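Long-range contacts in 462aa long hypothetical selenium-binding protein (Sulfolobus tokodaii, PDB 2ECE), which is of unknown function but folds as a beta-propeller of the selenium-binding protein family, and so may bind selenium: residues 135-140 with 165-170; 179-184 with 231-236; 293-298 with 352-357; 362-367 with 377-382; 412-417 with 441-446. All coordinates share one frame; numbering follows the deposited sequence.

Contact 1. Residues 135-140 with 165-170; sequences SGYSRL and GILMLD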
# COMPACT_ATOMS: atom_id res chain seq x y z
N SER A 135 18.28 -10.61 8.86
CA SER A 135 17.65 -9.40 9.38
C SER A 135 17.01 -9.52 10.76
O SER A 135 16.87 -8.52 11.46
CB SER A 135 16.57 -8.92 8.40
OG SER A 135 15.44 -9.76 8.47
N GLY A 136 16.61 -10.73 11.14
CA GLY A 136 15.97 -10.92 12.43
C GLY A 136 14.51 -10.49 12.40
O GLY A 136 13.88 -10.34 13.45
N TYR A 137 13.98 -10.27 11.20
CA TYR A 137 12.59 -9.85 11.01
C TYR A 137 11.77 -10.89 10.25
O TYR A 137 12.31 -11.71 9.50
CB TYR A 137 12.52 -8.54 10.22
CG TYR A 137 13.03 -7.31 10.92
CD1 TYR A 137 12.68 -7.03 12.24
CD2 TYR A 137 13.82 -6.37 10.24
CE1 TYR A 137 13.09 -5.85 12.87
CE2 TYR A 137 14.24 -5.19 10.86
CZ TYR A 137 13.87 -4.94 12.17
OH TYR A 137 14.25 -3.77 12.78
N SER A 138 10.45 -10.84 10.43
CA SER A 138 9.54 -11.76 9.74
C SER A 138 8.26 -11.02 9.37
O SER A 138 7.95 -9.97 9.95
CB SER A 138 9.23 -12.99 10.60
OG SER A 138 8.42 -12.66 11.72
N ARG A 139 7.51 -11.57 8.41
CA ARG A 139 6.25 -11.00 7.92
C ARG A 139 6.54 -9.68 7.21
O ARG A 139 6.32 -8.59 7.76
CB ARG A 139 5.26 -10.79 9.06
CG ARG A 139 4.55 -12.07 9.54
CD ARG A 139 5.44 -12.97 10.41
NE ARG A 139 4.66 -14.04 11.03
CZ ARG A 139 5.08 -14.79 12.06
NH1 ARG A 139 6.27 -14.59 12.61
NH2 ARG A 139 4.28 -15.72 12.55
N LEU A 140 7.02 -9.79 5.97
CA LEU A 140 7.41 -8.65 5.15
C LEU A 140 6.25 -7.95 4.48
O LEU A 140 5.39 -8.59 3.85
CB LEU A 140 8.45 -9.10 4.12
CG LEU A 140 9.89 -9.16 4.64
CD1 LEU A 140 9.97 -9.89 5.97
CD2 LEU A 140 10.75 -9.85 3.58
N GLY A 165 10.38 -3.81 11.90
CA GLY A 165 11.22 -2.75 11.37
C GLY A 165 11.46 -2.82 9.89
O GLY A 165 10.63 -3.31 9.14
N ILE A 166 12.62 -2.32 9.47
CA ILE A 166 12.97 -2.28 8.06
C ILE A 166 14.31 -2.96 7.77
O ILE A 166 15.30 -2.71 8.46
CB ILE A 166 13.06 -0.81 7.57
CG1 ILE A 166 11.72 -0.11 7.83
CG2 ILE A 166 13.45 -0.76 6.10
CD1 ILE A 166 11.80 1.41 7.79
N LEU A 167 14.32 -3.83 6.77
CA LEU A 167 15.54 -4.51 6.38
C LEU A 167 15.91 -4.01 4.99
O LEU A 167 15.08 -3.39 4.31
CB LEU A 167 15.36 -6.03 6.34
CG LEU A 167 14.38 -6.59 5.30
CD1 LEU A 167 15.08 -7.65 4.46
CD2 LEU A 167 13.18 -7.18 6.02
N MET A 168 17.13 -4.29 4.57
CA MET A 168 17.61 -3.85 3.27
C MET A 168 18.11 -5.03 2.45
O MET A 168 18.56 -6.04 3.00
CB MET A 168 18.73 -2.84 3.45
CG MET A 168 18.29 -1.53 4.09
SD MET A 168 19.67 -0.66 4.83
CE MET A 168 20.47 0.06 3.39
N LEU A 169 17.99 -4.90 1.13
CA LEU A 169 18.46 -5.93 0.20
C LEU A 169 19.45 -5.24 -0.71
O LEU A 169 19.25 -4.08 -1.10
CB LEU A 169 17.33 -6.46 -0.68
CG LEU A 169 16.14 -7.28 -0.19
CD1 LEU A 169 15.44 -7.82 -1.44
CD2 LEU A 169 16.58 -8.43 0.71
N ASP A 170 20.51 -5.96 -1.07
CA ASP A 170 21.54 -5.43 -1.94
C ASP A 170 20.98 -5.20 -3.35
O ASP A 170 20.29 -6.07 -3.89
CB ASP A 170 22.69 -6.41 -2.00
CG ASP A 170 23.88 -5.86 -2.73
OD1 ASP A 170 24.73 -5.23 -2.07
OD2 ASP A 170 23.94 -6.04 -3.96
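Tyr-137 lays its ring against the start of strand 165-169. One face receives the backbone N of Gly-165, 3.5 Å above the ring plane and offset toward the rim, while the ring atom CZ and the hydroxyl both approach Gly-165 CA, OH at 3.5 Å. At the ring edge Leu-167 CB stands 4.2 Å from Tyr-137 CD2. That same CB meets Ser-135 CB at 3.7 Å, and Leu-167 CD2 reaches Leu-140 CG at 4.1 Å, these two leucines crossing at about a right angle. A side chain on Gly-165 would collide with the tyrosine hydroxyl. The chain thus folds over the third strand of its own propeller blade just as it enters strand 140-145, the blade's first. An alanine in place of Tyr-137 would remove the ring covering Gly-165 and would probably leave this strand end less well packed. Further out, an ST turn shapes the approach: Ser-135 OG accepts from Tyr-137 N at 3.1 Å and also bonds Val-131 O, one turn back in helix 128-135. Glu-181 and Arg-184 hydrogen-bond the Tyr-137 hydroxyl, and Lys-179 makes a cation-pi contact with the ring.

Contact 2. Residues 179-184 with 231-236; sequences KWEIDR and HFWDLR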
# COMPACT_ATOMS: atom_id res chain seq x y z
N LYS A 179 19.23 -5.47 9.21
CA LYS A 179 18.39 -4.41 9.75
C LYS A 179 18.88 -3.04 9.32
O LYS A 179 20.08 -2.79 9.25
CB LYS A 179 18.37 -4.45 11.28
CG LYS A 179 17.52 -5.53 11.92
CD LYS A 179 17.33 -5.22 13.40
CE LYS A 179 16.56 -6.32 14.11
NZ LYS A 179 17.30 -7.61 13.98
N TRP A 180 17.94 -2.15 9.04
CA TRP A 180 18.30 -0.79 8.66
C TRP A 180 18.56 0.07 9.90
O TRP A 180 19.42 0.95 9.89
CB TRP A 180 17.17 -0.15 7.85
CG TRP A 180 17.35 1.32 7.65
CD1 TRP A 180 18.23 1.93 6.80
CD2 TRP A 180 16.65 2.37 8.32
NE1 TRP A 180 18.12 3.30 6.90
CE2 TRP A 180 17.15 3.59 7.83
CE3 TRP A 180 15.64 2.39 9.30
CZ2 TRP A 180 16.68 4.83 8.28
CZ3 TRP A 180 15.17 3.62 9.75
CH2 TRP A 180 15.69 4.83 9.24
N GLU A 181 17.81 -0.20 10.97
CA GLU A 181 17.92 0.57 12.21
C GLU A 181 19.24 0.42 12.96
O GLU A 181 19.71 -0.70 13.19
CB GLU A 181 16.79 0.20 13.18
CG GLU A 181 15.37 0.37 12.65
CD GLU A 181 14.93 -0.79 11.78
OE1 GLU A 181 15.68 -1.79 11.70
OE2 GLU A 181 13.84 -0.71 11.18
N ILE A 182 19.81 1.55 13.34
CA ILE A 182 21.04 1.57 14.13
C ILE A 182 20.62 1.96 15.55
O ILE A 182 21.12 1.40 16.53
CB ILE A 182 22.07 2.59 13.57
CG1 ILE A 182 22.74 2.02 12.31
CG2 ILE A 182 23.15 2.88 14.62
CD1 ILE A 182 23.55 0.76 12.57
N ASP A 183 19.69 2.90 15.65
CA ASP A 183 19.17 3.38 16.93
C ASP A 183 17.67 3.63 16.78
O ASP A 183 17.27 4.68 16.29
CB ASP A 183 19.87 4.69 17.34
CG ASP A 183 19.38 5.22 18.68
OD1 ASP A 183 18.34 4.73 19.18
OD2 ASP A 183 20.03 6.13 19.23
N ARG A 184 16.86 2.67 17.22
CA ARG A 184 15.40 2.78 17.07
C ARG A 184 14.66 3.49 18.20
O ARG A 184 13.43 3.58 18.16
CB ARG A 184 14.79 1.38 16.89
CG ARG A 184 14.80 0.51 18.15
CD ARG A 184 14.77 -0.96 17.76
NE ARG A 184 13.85 -1.17 16.66
CZ ARG A 184 13.99 -2.08 15.71
NH1 ARG A 184 15.03 -2.91 15.70
NH2 ARG A 184 13.10 -2.13 14.74
N HIS A 231 6.82 7.64 13.25
CA HIS A 231 8.20 7.85 13.68
C HIS A 231 8.99 8.58 12.62
O HIS A 231 8.90 8.25 11.43
CB HIS A 231 8.85 6.50 13.97
CG HIS A 231 8.16 5.71 15.03
ND1 HIS A 231 8.48 5.79 16.37
CD2 HIS A 231 7.14 4.81 14.95
CE1 HIS A 231 7.70 4.98 17.06
NE2 HIS A 231 6.88 4.37 16.23
N PHE A 232 9.77 9.58 13.04
CA PHE A 232 10.60 10.35 12.13
C PHE A 232 12.05 9.95 12.36
O PHE A 232 12.53 9.97 13.50
CB PHE A 232 10.41 11.85 12.40
CG PHE A 232 9.00 12.30 12.20
CD1 PHE A 232 8.50 12.49 10.92
CD2 PHE A 232 8.15 12.46 13.29
CE1 PHE A 232 7.16 12.81 10.72
CE2 PHE A 232 6.80 12.78 13.10
CZ PHE A 232 6.31 12.96 11.81
N TRP A 233 12.74 9.59 11.28
CA TRP A 233 14.12 9.16 11.38
C TRP A 233 15.09 9.95 10.51
O TRP A 233 14.70 10.55 9.51
CB TRP A 233 14.27 7.70 10.94
CG TRP A 233 13.32 6.73 11.53
CD1 TRP A 233 11.97 6.69 11.37
CD2 TRP A 233 13.67 5.57 12.29
NE1 TRP A 233 11.45 5.58 11.98
CE2 TRP A 233 12.47 4.87 12.56
CE3 TRP A 233 14.88 5.06 12.78
CZ2 TRP A 233 12.45 3.68 13.30
CZ3 TRP A 233 14.86 3.87 13.52
CH2 TRP A 233 13.65 3.20 13.77
N ASP A 234 16.35 9.92 10.91
CA ASP A 234 17.44 10.53 10.16
C ASP A 234 17.80 9.38 9.21
O ASP A 234 18.36 8.37 9.63
CB ASP A 234 18.63 10.81 11.10
CG ASP A 234 19.80 11.46 10.39
OD1 ASP A 234 20.03 11.17 9.20
OD2 ASP A 234 20.51 12.27 11.03
N LEU A 235 17.45 9.53 7.94
CA LEU A 235 17.69 8.48 6.94
C LEU A 235 19.16 8.06 6.87
O LEU A 235 19.48 6.88 6.74
CB LEU A 235 17.25 8.97 5.56
CG LEU A 235 16.59 8.00 4.57
CD1 LEU A 235 17.01 8.41 3.17
CD2 LEU A 235 16.98 6.56 4.84
N ARG A 236 20.04 9.04 6.96
CA ARG A 236 21.46 8.79 6.88
C ARG A 236 22.06 8.09 8.10
O ARG A 236 22.77 7.10 7.96
CB ARG A 236 22.19 10.09 6.65
CG ARG A 236 23.66 9.92 6.58
CD ARG A 236 24.31 11.24 6.65
NE ARG A 236 25.66 11.13 6.17
CZ ARG A 236 26.67 11.80 6.71
NH1 ARG A 236 26.45 12.62 7.74
NH2 ARG A 236 27.90 11.58 6.27
O HOH W 1 19.71 4.72 5.08
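Two tryptophans supply the aromatic part. Trp-180, with CG anti to its backbone N (chi1 169°), drives the CZ3 corner of its indole over one face of Trp-233, CZ3 lying 3.4 Å from Trp-233 CE3. The six-membered rings are oblique, planes 58° apart, and Trp-233 CB sits in the Trp-180 plane, 3.6 Å from its CH2. Aliphatic groups add further contacts. Glu-181 CG comes within 3.5 Å of Trp-233 CH2, which Arg-184 CB also approaches, at 3.8 Å, while Leu-235 CD2 lies 3.9 Å from Trp-180 CZ2. Among polar links, a water in the Trp-180 plane accepts from its NE1 at 2.8 Å and donates to Leu-235 O at 2.7 Å, tying indole to backbone. The Trp-233 NE1 is taken by Ser-204, and the Glu-181 carboxylate by Ile-166 N. Residues 179-184 leave outermost strand 176-179 of one propeller blade, whereas 231-236 run from the end of strand 229-234 of the next into the turn after it; strand 201-204 backs both indoles through Leu-202.

Contact 3. Residues 293-298 with 352-357; sequences NAEKVI and NPFKPV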
# COMPACT_ATOMS: atom_id res chain seq x y z
N ASN A 293 5.39 18.10 12.96
CA ASN A 293 4.04 18.28 13.49
C ASN A 293 3.09 17.32 12.80
O ASN A 293 3.42 16.75 11.76
CB ASN A 293 3.57 19.71 13.25
CG ASN A 293 4.61 20.74 13.64
OD1 ASN A 293 4.62 21.23 14.77
ND2 ASN A 293 5.50 21.06 12.71
N ALA A 294 1.90 17.16 13.37
CA ALA A 294 0.89 16.28 12.80
C ALA A 294 -0.49 16.77 13.24
O ALA A 294 -0.74 16.96 14.43
CB ALA A 294 1.11 14.86 13.27
N GLU A 295 -1.37 16.98 12.27
CA GLU A 295 -2.72 17.46 12.54
C GLU A 295 -3.77 16.65 11.78
O GLU A 295 -3.54 16.22 10.65
CB GLU A 295 -2.84 18.93 12.13
CG GLU A 295 -2.34 19.91 13.18
CD GLU A 295 -2.14 21.30 12.62
OE1 GLU A 295 -2.88 21.66 11.67
OE2 GLU A 295 -1.26 22.02 13.13
N LYS A 296 -4.92 16.45 12.41
CA LYS A 296 -6.01 15.71 11.78
C LYS A 296 -6.66 16.65 10.77
O LYS A 296 -7.10 17.74 11.12
CB LYS A 296 -7.03 15.25 12.82
CG LYS A 296 -8.19 14.46 12.25
CD LYS A 296 -8.96 13.68 13.33
CE LYS A 296 -9.60 14.60 14.37
NZ LYS A 296 -10.41 13.81 15.36
N VAL A 297 -6.73 16.22 9.51
CA VAL A 297 -7.32 17.06 8.47
C VAL A 297 -8.60 16.50 7.86
O VAL A 297 -9.34 17.23 7.20
CB VAL A 297 -6.30 17.35 7.35
CG1 VAL A 297 -5.16 18.20 7.92
CG2 VAL A 297 -5.75 16.05 6.78
N ILE A 298 -8.85 15.21 8.07
CA ILE A 298 -10.05 14.56 7.56
C ILE A 298 -10.55 13.55 8.59
O ILE A 298 -9.76 12.80 9.16
CB ILE A 298 -9.79 13.78 6.25
CG1 ILE A 298 -9.36 14.71 5.13
CG2 ILE A 298 -11.06 13.05 5.84
CD1 ILE A 298 -8.93 13.98 3.86
N ASN A 352 -4.73 22.78 -0.69
CA ASN A 352 -4.36 23.28 0.62
C ASN A 352 -4.42 22.01 1.44
O ASN A 352 -5.50 21.56 1.83
CB ASN A 352 -5.37 24.29 1.15
CG ASN A 352 -5.05 24.72 2.57
OD1 ASN A 352 -4.09 24.25 3.18
ND2 ASN A 352 -5.87 25.62 3.11
N PRO A 353 -3.25 21.39 1.70
CA PRO A 353 -3.12 20.15 2.47
C PRO A 353 -3.81 20.19 3.83
O PRO A 353 -4.37 19.19 4.29
CB PRO A 353 -1.61 19.98 2.61
CG PRO A 353 -1.05 20.75 1.45
CD PRO A 353 -1.93 21.98 1.45
N PHE A 354 -3.77 21.36 4.46
CA PHE A 354 -4.37 21.55 5.77
C PHE A 354 -5.90 21.54 5.75
O PHE A 354 -6.53 21.29 6.78
CB PHE A 354 -3.86 22.86 6.36
CG PHE A 354 -2.39 22.85 6.65
CD1 PHE A 354 -1.91 22.39 7.87
CD2 PHE A 354 -1.48 23.29 5.70
CE1 PHE A 354 -0.54 22.36 8.14
CE2 PHE A 354 -0.10 23.26 5.95
CZ PHE A 354 0.36 22.79 7.18
N LYS A 355 -6.49 21.82 4.60
CA LYS A 355 -7.95 21.84 4.47
C LYS A 355 -8.40 21.13 3.20
O LYS A 355 -8.73 21.77 2.19
CB LYS A 355 -8.46 23.28 4.48
CG LYS A 355 -8.93 23.78 5.84
CD LYS A 355 -10.41 24.11 5.80
CE LYS A 355 -11.16 23.52 6.99
NZ LYS A 355 -12.63 23.49 6.75
N PRO A 356 -8.43 19.79 3.22
CA PRO A 356 -8.83 18.96 2.08
C PRO A 356 -10.31 19.15 1.71
O PRO A 356 -11.16 19.29 2.59
CB PRO A 356 -8.54 17.54 2.56
CG PRO A 356 -7.44 17.73 3.57
CD PRO A 356 -7.93 18.94 4.32
N VAL A 357 -10.60 19.15 0.42
CA VAL A 357 -11.97 19.31 -0.05
C VAL A 357 -12.42 18.09 -0.83
O VAL A 357 -11.78 17.68 -1.80
CB VAL A 357 -12.09 20.57 -0.95
CG1 VAL A 357 -13.44 20.58 -1.66
CG2 VAL A 357 -11.94 21.82 -0.09
O HOH W 2 -9.36 20.06 7.36
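At a classic beta bulge in strand 291-304, where Val-297 and Ile-298 both face Ile-282, a propeller blade receives the type I turn 352-355 of the next blade and the proline after it. Pro-356, which also touches Tyr-348, is the piece that fits in. Val-297 meets its ring at about a right angle, CB lying 3.8 Å from Pro-356 CD, and turns CG1 toward the turn's carbonyls, 3.6 Å from Phe-354 O. Ile-298 crosses the ring obliquely, its extended chain bringing CD1 to 3.8 Å from Pro-356 CB. An alanine in place of Ile-298 would lose CG1 and CD1 and would probably leave that side of the proline poorly packed. Farther along, Glu-295 points its carboxylate at the edge of Phe-354, OE1 being 4.0 Å from CD1 with the two planes 53° apart. Phe-354 also meets Phe-286 edge-to-face. One water joins the two backbones, donating to Val-297 O at 2.8 Å and to Phe-354 O at 3.1 Å.

Contact 4. Residues 362-367 with 377-382; sequences VKLGGI and HKLTGA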
# COMPACT_ATOMS: atom_id res chain seq x y z
N VAL A 362 -17.22 7.50 -5.18
CA VAL A 362 -17.91 6.42 -5.88
C VAL A 362 -18.19 5.31 -4.88
O VAL A 362 -17.48 5.17 -3.88
CB VAL A 362 -17.07 5.86 -7.06
CG1 VAL A 362 -16.88 6.92 -8.12
CG2 VAL A 362 -15.73 5.34 -6.56
N LYS A 363 -19.24 4.54 -5.14
CA LYS A 363 -19.62 3.44 -4.25
C LYS A 363 -19.32 2.10 -4.90
O LYS A 363 -19.72 1.85 -6.04
CB LYS A 363 -21.12 3.51 -3.92
CG LYS A 363 -21.60 4.85 -3.38
CD LYS A 363 -23.09 4.78 -3.07
CE LYS A 363 -23.71 6.16 -3.01
NZ LYS A 363 -23.06 7.01 -1.98
N LEU A 364 -18.63 1.24 -4.17
CA LEU A 364 -18.27 -0.08 -4.67
C LEU A 364 -18.34 -1.06 -3.50
O LEU A 364 -17.67 -0.86 -2.48
CB LEU A 364 -16.84 -0.06 -5.23
CG LEU A 364 -16.53 0.81 -6.46
CD1 LEU A 364 -15.02 0.97 -6.60
CD2 LEU A 364 -17.13 0.17 -7.71
N GLY A 365 -19.16 -2.10 -3.64
CA GLY A 365 -19.31 -3.09 -2.58
C GLY A 365 -19.57 -2.44 -1.22
O GLY A 365 -20.39 -1.54 -1.11
N GLY A 366 -18.87 -2.91 -0.19
CA GLY A 366 -19.03 -2.34 1.13
C GLY A 366 -20.13 -2.96 1.97
O GLY A 366 -21.17 -3.38 1.46
N ILE A 367 -19.91 -3.02 3.28
CA ILE A 367 -20.91 -3.57 4.18
C ILE A 367 -22.10 -2.61 4.21
O ILE A 367 -23.25 -3.03 4.36
CB ILE A 367 -20.35 -3.72 5.61
CG1 ILE A 367 -19.20 -4.73 5.62
CG2 ILE A 367 -21.45 -4.16 6.56
CD1 ILE A 367 -18.39 -4.74 6.90
N HIS A 377 -21.53 -6.52 -12.53
CA HIS A 377 -20.76 -7.42 -11.67
C HIS A 377 -21.05 -7.29 -10.18
O HIS A 377 -21.12 -6.18 -9.65
CB HIS A 377 -19.26 -7.22 -11.88
CG HIS A 377 -18.85 -7.22 -13.32
ND1 HIS A 377 -18.51 -6.06 -14.01
CD2 HIS A 377 -18.71 -8.23 -14.21
CE1 HIS A 377 -18.20 -6.37 -15.25
NE2 HIS A 377 -18.31 -7.68 -15.40
N LYS A 378 -21.21 -8.42 -9.51
CA LYS A 378 -21.45 -8.43 -8.07
C LYS A 378 -20.08 -8.21 -7.43
O LYS A 378 -19.12 -8.92 -7.73
CB LYS A 378 -22.03 -9.77 -7.62
CG LYS A 378 -23.42 -10.06 -8.17
CD LYS A 378 -24.44 -9.04 -7.67
CE LYS A 378 -25.79 -9.21 -8.35
NZ LYS A 378 -26.80 -8.25 -7.81
N LEU A 379 -19.99 -7.22 -6.56
CA LEU A 379 -18.72 -6.89 -5.91
C LEU A 379 -18.66 -7.28 -4.44
O LEU A 379 -19.34 -6.67 -3.61
CB LEU A 379 -18.44 -5.39 -6.03
CG LEU A 379 -18.51 -4.75 -7.42
CD1 LEU A 379 -18.27 -3.24 -7.29
CD2 LEU A 379 -17.47 -5.39 -8.34
N THR A 380 -17.85 -8.29 -4.12
CA THR A 380 -17.69 -8.70 -2.73
C THR A 380 -16.64 -7.78 -2.11
O THR A 380 -15.87 -7.14 -2.83
CB THR A 380 -17.22 -10.16 -2.61
OG1 THR A 380 -15.99 -10.33 -3.32
CG2 THR A 380 -18.26 -11.10 -3.18
N GLY A 381 -16.61 -7.70 -0.78
CA GLY A 381 -15.64 -6.84 -0.13
C GLY A 381 -15.92 -5.37 -0.41
O GLY A 381 -17.08 -4.97 -0.54
N ALA A 382 -14.85 -4.58 -0.52
CA ALA A 382 -14.98 -3.15 -0.78
C ALA A 382 -13.63 -2.62 -1.25
O ALA A 382 -12.65 -3.37 -1.31
CB ALA A 382 -15.40 -2.44 0.50
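Positive phi at Gly-365 (49°) and Gly-381 (67°) turns the two chains so that the N-H of Gly-366 faces the carbonyl of Gly-381. The resulting bond, Gly-366 N to Gly-381 O, is 2.8 Å long and almost perfectly straight at 179°, with the donor lying in the carbonyl plane. The same oxygen also receives a CA-H...O contact from Gly-365 CA at 3.6 Å. A CB on Gly-365 would strike that oxygen, so the close approach depends on the bare backbone there. Ala-382 CB presses on the neighbouring peptide, 3.6 Å from Gly-366 N. Beside the glycines, Leu-364 and Leu-379 each hold CG anti to the carbonyl carbon and cross obliquely, Leu-379 CD1 lying against Leu-364, 3.6 Å from its CD2. Beyond them the pair reaches the following sheet, Leu-364 touching Val-419 and Ile-431, Leu-379 touching Trp-417 and Phe-436. The first segment leaves outermost strand 357-363 and the second lies later in the connection to innermost strand 386-388, a blade-to-blade crossing of a beta-propeller.

Contact 5. Residues 412-417 with 441-446; sequences EGLKGW and EARSHQ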
# COMPACT_ATOMS: atom_id res chain seq x y z
N GLU A 412 -18.88 -14.01 3.99
CA GLU A 412 -19.47 -14.78 2.91
C GLU A 412 -18.43 -15.22 1.88
O GLU A 412 -18.70 -16.07 1.04
CB GLU A 412 -20.58 -13.98 2.23
CG GLU A 412 -21.73 -13.63 3.18
CD GLU A 412 -22.89 -12.95 2.47
OE1 GLU A 412 -23.31 -13.47 1.40
OE2 GLU A 412 -23.39 -11.92 2.97
N GLY A 413 -17.23 -14.65 1.96
CA GLY A 413 -16.17 -15.02 1.04
C GLY A 413 -15.77 -13.94 0.05
O GLY A 413 -16.40 -13.76 -0.99
N LEU A 414 -14.69 -13.23 0.37
CA LEU A 414 -14.20 -12.15 -0.48
C LEU A 414 -13.50 -12.72 -1.70
O LEU A 414 -12.56 -13.51 -1.59
CB LEU A 414 -13.23 -11.25 0.29
CG LEU A 414 -12.81 -9.91 -0.33
CD1 LEU A 414 -12.50 -8.94 0.78
CD2 LEU A 414 -11.61 -10.09 -1.25
N LYS A 415 -13.98 -12.32 -2.88
CA LYS A 415 -13.39 -12.75 -4.14
C LYS A 415 -12.81 -11.50 -4.80
O LYS A 415 -13.46 -10.45 -4.85
CB LYS A 415 -14.46 -13.40 -5.02
CG LYS A 415 -14.96 -14.72 -4.43
CD LYS A 415 -16.12 -15.30 -5.22
CE LYS A 415 -16.63 -16.57 -4.55
NZ LYS A 415 -17.83 -17.11 -5.25
N GLY A 416 -11.60 -11.63 -5.31
CA GLY A 416 -10.92 -10.50 -5.91
C GLY A 416 -11.39 -9.93 -7.24
O GLY A 416 -11.85 -10.66 -8.13
N TRP A 417 -11.29 -8.61 -7.34
CA TRP A 417 -11.62 -7.89 -8.55
C TRP A 417 -10.70 -6.68 -8.65
O TRP A 417 -9.98 -6.34 -7.71
CB TRP A 417 -13.09 -7.42 -8.59
CG TRP A 417 -13.70 -6.80 -7.34
CD1 TRP A 417 -14.63 -7.38 -6.51
CD2 TRP A 417 -13.50 -5.47 -6.82
NE1 TRP A 417 -15.02 -6.50 -5.54
CE2 TRP A 417 -14.35 -5.32 -5.70
CE3 TRP A 417 -12.69 -4.38 -7.20
CZ2 TRP A 417 -14.41 -4.13 -4.95
CZ3 TRP A 417 -12.75 -3.20 -6.46
CH2 TRP A 417 -13.61 -3.09 -5.34
N GLU A 441 -11.64 -17.01 -7.63
CA GLU A 441 -11.63 -17.30 -6.20
C GLU A 441 -10.39 -16.70 -5.53
O GLU A 441 -10.25 -16.75 -4.30
CB GLU A 441 -11.65 -18.82 -5.95
CG GLU A 441 -12.89 -19.54 -6.48
CD GLU A 441 -14.17 -19.13 -5.78
OE1 GLU A 441 -14.18 -19.07 -4.53
OE2 GLU A 441 -15.18 -18.88 -6.47
N ALA A 442 -9.50 -16.13 -6.34
CA ALA A 442 -8.29 -15.51 -5.81
C ALA A 442 -8.64 -14.08 -5.38
O ALA A 442 -9.59 -13.50 -5.89
CB ALA A 442 -7.20 -15.48 -6.88
N ARG A 443 -7.88 -13.53 -4.43
CA ARG A 443 -8.11 -12.18 -3.94
C ARG A 443 -7.00 -11.27 -4.46
O ARG A 443 -5.87 -11.72 -4.67
CB ARG A 443 -8.15 -12.17 -2.41
CG ARG A 443 -9.26 -13.04 -1.84
CD ARG A 443 -9.27 -13.08 -0.31
NE ARG A 443 -10.30 -13.98 0.18
CZ ARG A 443 -10.49 -14.28 1.46
NH1 ARG A 443 -9.72 -13.75 2.39
NH2 ARG A 443 -11.45 -15.13 1.81
N SER A 444 -7.31 -9.99 -4.66
CA SER A 444 -6.32 -9.05 -5.19
C SER A 444 -5.87 -7.98 -4.20
O SER A 444 -6.66 -7.50 -3.39
CB SER A 444 -6.88 -8.39 -6.46
OG SER A 444 -8.17 -7.85 -6.22
N HIS A 445 -4.59 -7.61 -4.27
CA HIS A 445 -4.06 -6.60 -3.37
C HIS A 445 -3.35 -5.46 -4.12
O HIS A 445 -3.95 -4.79 -4.96
CB HIS A 445 -3.12 -7.23 -2.34
CG HIS A 445 -3.06 -6.48 -1.05
ND1 HIS A 445 -3.89 -6.76 0.01
CD2 HIS A 445 -2.33 -5.40 -0.67
CE1 HIS A 445 -3.69 -5.89 0.98
NE2 HIS A 445 -2.75 -5.05 0.59
N GLN A 446 -2.08 -5.23 -3.82
CA GLN A 446 -1.39 -4.10 -4.45
C GLN A 446 -1.21 -4.19 -5.96
O GLN A 446 -1.02 -5.26 -6.53
CB GLN A 446 -0.02 -3.87 -3.80
CG GLN A 446 0.61 -2.54 -4.24
CD GLN A 446 1.66 -2.06 -3.28
OE1 GLN A 446 2.60 -2.79 -2.94
NE2 GLN A 446 1.52 -0.82 -2.82
O HOH W 3 -12.92 -16.39 -0.33
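Ring closure of the propeller provides the setting: strand 443-449 near the C-terminus pairs with strand 27-33 near the N-terminus, and its beginning is held by the loop leading into strand 417-423 of the preceding blade. Gly-416 N donates to Ala-442 O at 2.8 Å, arriving in the carbonyl plane on a lone pair. A CB on Gly-416 would clash with Ala-442 O, Arg-443 CA and Ser-444 N, so glycine lets the chains meet this closely. Ser-444 OG, between its backbone N and carbonyl carbon (chi1 51°), donates to Trp-417 O at 2.8 Å from above the carbonyl plane. Arg-443, extended from CG to NE, crosses Leu-414 obliquely, CG lying 3.8 Å from Leu-414 CD2. Its NE makes a weak bond of 2.9 Å to Leu-414 O, and a water accepts from its NH2 at 2.9 Å while donating to that same oxygen at 3.2 Å. Asp-406 and Ser-403 O bind NH1 and Asn-407 binds NH2, probably fixing its rotation. At the solvent-exposed side Lys-415 and Glu-441 lie side by side, NZ 3.4 Å from OE2, a salt bridge. The whole is a blade-to-blade seam beside the strand that closes a circular beta-propeller.

Contacts 1, 4 and 5 are buried, contact 2 is partly so, and contact 3 lies at the surface. Contact 1 works within one blade; contacts 2, 3 and 5 join blade to blade, and contact 4 folds the connection between two blades on itself. Neighbours share material: contacts 1 and 2 meet through the Glu-181 carboxylate, and contacts 4 and 5, centres about 12 Å apart, through Thr-380, which bonds Lys-415 and Trp-417. Contacts 1 and 4 stand on opposite sides of the molecule. Contacts 1 to 3 rely on rings and aliphatic packing, with bridging waters in the latter two, whereas direct hydrogen bonds, one at a glycine N-H in each, mark contacts 4 and 5, and contact 5 adds side-chain bonds and a salt bridge.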